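Local coordinates for protein aclacinomycin-N/aclacinomycin-A oxidase (Streptomyces galilaeus, PDB 2IPI) that oxidises the terminal sugar of aclacinomycins in two successive oxygen-dependent steps of antibiotic biosynthesis, using a bicovalently attached FAD, at residues A127-G130 with E131-A135. Residues are numbered along the deposited sequence; the frame is centred on the assembly and turned at random.
Sequences ATLG and ETYRA
Glu131 reaches back past Thr128 in the first turn of helix 129-140, part of the FAD-binding PCMH-type domain, with Thr128 at the N-cap position. The glutamate chain crosses the threonine side chain at about a right angle, and Glu131 CG lies 3.5 Å from Thr128 CG2. Glu131 CG stands anti to its own carbonyl carbon (chi1 -72°), and the extended chain carries the carboxylate to the backbone of Thr128; Glu131 OE1 is 3.4 Å from Thr128 N, a weak bond whose oxygen is not surely placed. At best this is the doubtful half of a capping box; Thr128 OG1 makes no capping bond and is instead hydrogen-bonded to the carbonyls of Pro150 and Val152, which ties the start of the helix to the loop following Cys149, one of the two residues linked covalently to FAD. A long, weak ion pair joins Glu131 OE2 to Arg110.

Past Thr128, the helical bonds begin with Thr132 N to Thr128 O at 2.9 Å; Leu129 O comes second, and third the Gly130 carbonyl takes Arg134 N, 30° off its plane, with Arg134 CB and CG near the same oxygen. On the buried flank Thr132 CG2 packs against Ala127 CB at 3.6 Å, so Ala127, just before the N-cap residue, also rests on the helix. Leu129 and Tyr133 meet one turn apart, Leu129 CB lying 3.8 Å from Tyr133 CE1, while Tyr133 OH is hydrogen-bonded to the carbonyl of Gly147. The leucine also touches Val154 and His157 of helix 154-157, and its side chain is about 6 Å from the FAD. Two donors share the Leu129 carbonyl: Tyr133 N approaches Leu129 O almost straight at 2.8 Å, whereas Thr132 OG1 donates to Leu129 O from 3.1 Å, tilted 18° from the carbonyl plane.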
ATOM      1  N   ALA A 127       1.579   7.144 -14.110  1.00 13.11           N
ATOM      2  CA  ALA A 127       2.652   7.808 -13.399  1.00 12.13           C
ATOM      3  C   ALA A 127       3.153   6.940 -12.249  1.00 11.48           C
ATOM      4  O   ALA A 127       2.331   6.263 -11.636  1.00 12.71           O
ATOM      5  CB  ALA A 127       2.157   9.122 -12.809  1.00  8.96           C
ATOM      6  N   THR A 128       4.444   7.027 -11.996  1.00 11.14           N
ATOM      7  CA  THR A 128       5.024   6.339 -10.831  1.00 15.45           C
ATOM      8  C   THR A 128       4.988   7.267  -9.639  1.00 12.51           C
ATOM      9  O   THR A 128       4.869   8.485  -9.779  1.00 14.66           O
ATOM     10  CB  THR A 128       6.428   5.842 -11.237  1.00 21.36           C
ATOM     11  OG1 THR A 128       6.740   4.618 -10.567  1.00 34.83           O
ATOM     12  CG2 THR A 128       7.482   6.854 -10.842  1.00 14.49           C
ATOM     13  N   LEU A 129       5.068   6.737  -8.411  1.00  8.23           N
ATOM     14  CA  LEU A 129       5.120   7.636  -7.255  1.00  8.67           C
ATOM     15  C   LEU A 129       6.322   8.567  -7.387  1.00  9.79           C
ATOM     16  O   LEU A 129       6.202   9.774  -7.187  1.00 14.26           O
ATOM     17  CB  LEU A 129       5.180   6.860  -5.953  1.00  9.21           C
ATOM     18  CG  LEU A 129       3.948   6.022  -5.584  1.00 10.11           C
ATOM     19  CD1 LEU A 129       4.077   5.429  -4.191  1.00  8.36           C
ATOM     20  CD2 LEU A 129       2.690   6.875  -5.682  1.00 16.33           C
ATOM     21  N   GLY A 130       7.467   8.005  -7.764  1.00 13.33           N
ATOM     22  CA  GLY A 130       8.681   8.800  -7.936  1.00 11.58           C
ATOM     23  C   GLY A 130       8.464   9.966  -8.879  1.00 14.98           C
ATOM     24  O   GLY A 130       8.895  11.092  -8.623  1.00  8.71           O
ATOM     25  N   GLU A 131       7.763   9.710  -9.987  1.00 13.68           N
ATOM     26  CA  GLU A 131       7.497  10.799 -10.930  1.00 14.82           C
ATOM     27  C   GLU A 131       6.541  11.800 -10.311  1.00 12.53           C
ATOM     28  O   GLU A 131       6.763  13.014 -10.416  1.00 10.92           O
ATOM     29  CB  GLU A 131       6.966  10.264 -12.264  1.00 15.77           C
ATOM     30  CG  GLU A 131       8.064   9.565 -13.047  1.00 16.94           C
ATOM     31  CD  GLU A 131       7.560   8.751 -14.214  1.00 17.16           C
ATOM     32  OE1 GLU A 131       6.327   8.629 -14.355  1.00 21.62           O
ATOM     33  OE2 GLU A 131       8.444   8.266 -14.957  1.00 15.29           O
ATOM     34  N   THR A 132       5.481  11.338  -9.644  1.00  8.03           N
ATOM     35  CA  THR A 132       4.541  12.360  -9.153  1.00 12.02           C
ATOM     36  C   THR A 132       5.217  13.230  -8.094  1.00 14.03           C
ATOM     37  O   THR A 132       5.116  14.462  -8.136  1.00 12.95           O
ATOM     38  CB  THR A 132       3.211  11.810  -8.624  1.00 17.19           C
ATOM     39  OG1 THR A 132       3.402  11.172  -7.365  1.00 33.94           O
ATOM     40  CG2 THR A 132       2.688  10.790  -9.630  1.00  2.18           C
ATOM     41  N   TYR A 133       5.944  12.576  -7.194  1.00 14.01           N
ATOM     42  CA  TYR A 133       6.713  13.270  -6.175  1.00 12.75           C
ATOM     43  C   TYR A 133       7.585  14.370  -6.787  1.00 11.01           C
ATOM     44  O   TYR A 133       7.628  15.492  -6.269  1.00 12.73           O
ATOM     45  CB  TYR A 133       7.595  12.280  -5.407  1.00 14.44           C
ATOM     46  CG  TYR A 133       6.861  11.400  -4.413  1.00 15.95           C
ATOM     47  CD1 TYR A 133       7.196  10.062  -4.225  1.00 15.75           C
ATOM     48  CD2 TYR A 133       5.820  11.899  -3.656  1.00 16.29           C
ATOM     49  CE1 TYR A 133       6.509   9.275  -3.314  1.00 16.73           C
ATOM     50  CE2 TYR A 133       5.121  11.136  -2.742  1.00 20.65           C
ATOM     51  CZ  TYR A 133       5.479   9.807  -2.572  1.00 19.38           C
ATOM     52  OH  TYR A 133       4.779   9.048  -1.664  1.00 17.28           O
ATOM     53  N   ARG A 134       8.263  14.020  -7.875  1.00  9.24           N
ATOM     54  CA  ARG A 134       9.194  14.982  -8.477  1.00 14.03           C
ATOM     55  C   ARG A 134       8.428  16.115  -9.134  1.00 13.16           C
ATOM     56  O   ARG A 134       8.718  17.304  -8.941  1.00 16.84           O
ATOM     57  CB  ARG A 134      10.151  14.261  -9.423  1.00 17.40           C
ATOM     58  CG  ARG A 134       9.555  13.767 -10.720  1.00 23.31           C
ATOM     59  CD  ARG A 134      10.660  13.263 -11.651  1.00 26.61           C
ATOM     60  NE  ARG A 134      10.265  13.419 -13.054  1.00 29.15           N
ATOM     61  CZ  ARG A 134      10.079  14.608 -13.601  1.00 31.78           C
ATOM     62  NH1 ARG A 134      10.255  15.709 -12.881  1.00 30.26           N
ATOM     63  NH2 ARG A 134       9.714  14.703 -14.868  1.00 43.09           N
ATOM     64  N   ALA A 135       7.396  15.792  -9.918  1.00 14.60           N
ATOM     65  CA  ALA A 135       6.636  16.864 -10.552  1.00 15.39           C
ATOM     66  C   ALA A 135       5.964  17.784  -9.541  1.00 15.30           C
ATOM     67  O   ALA A 135       6.045  19.012  -9.655  1.00 16.69           O
ATOM     68  CB  ALA A 135       5.624  16.255 -11.518  1.00 11.05           C
TER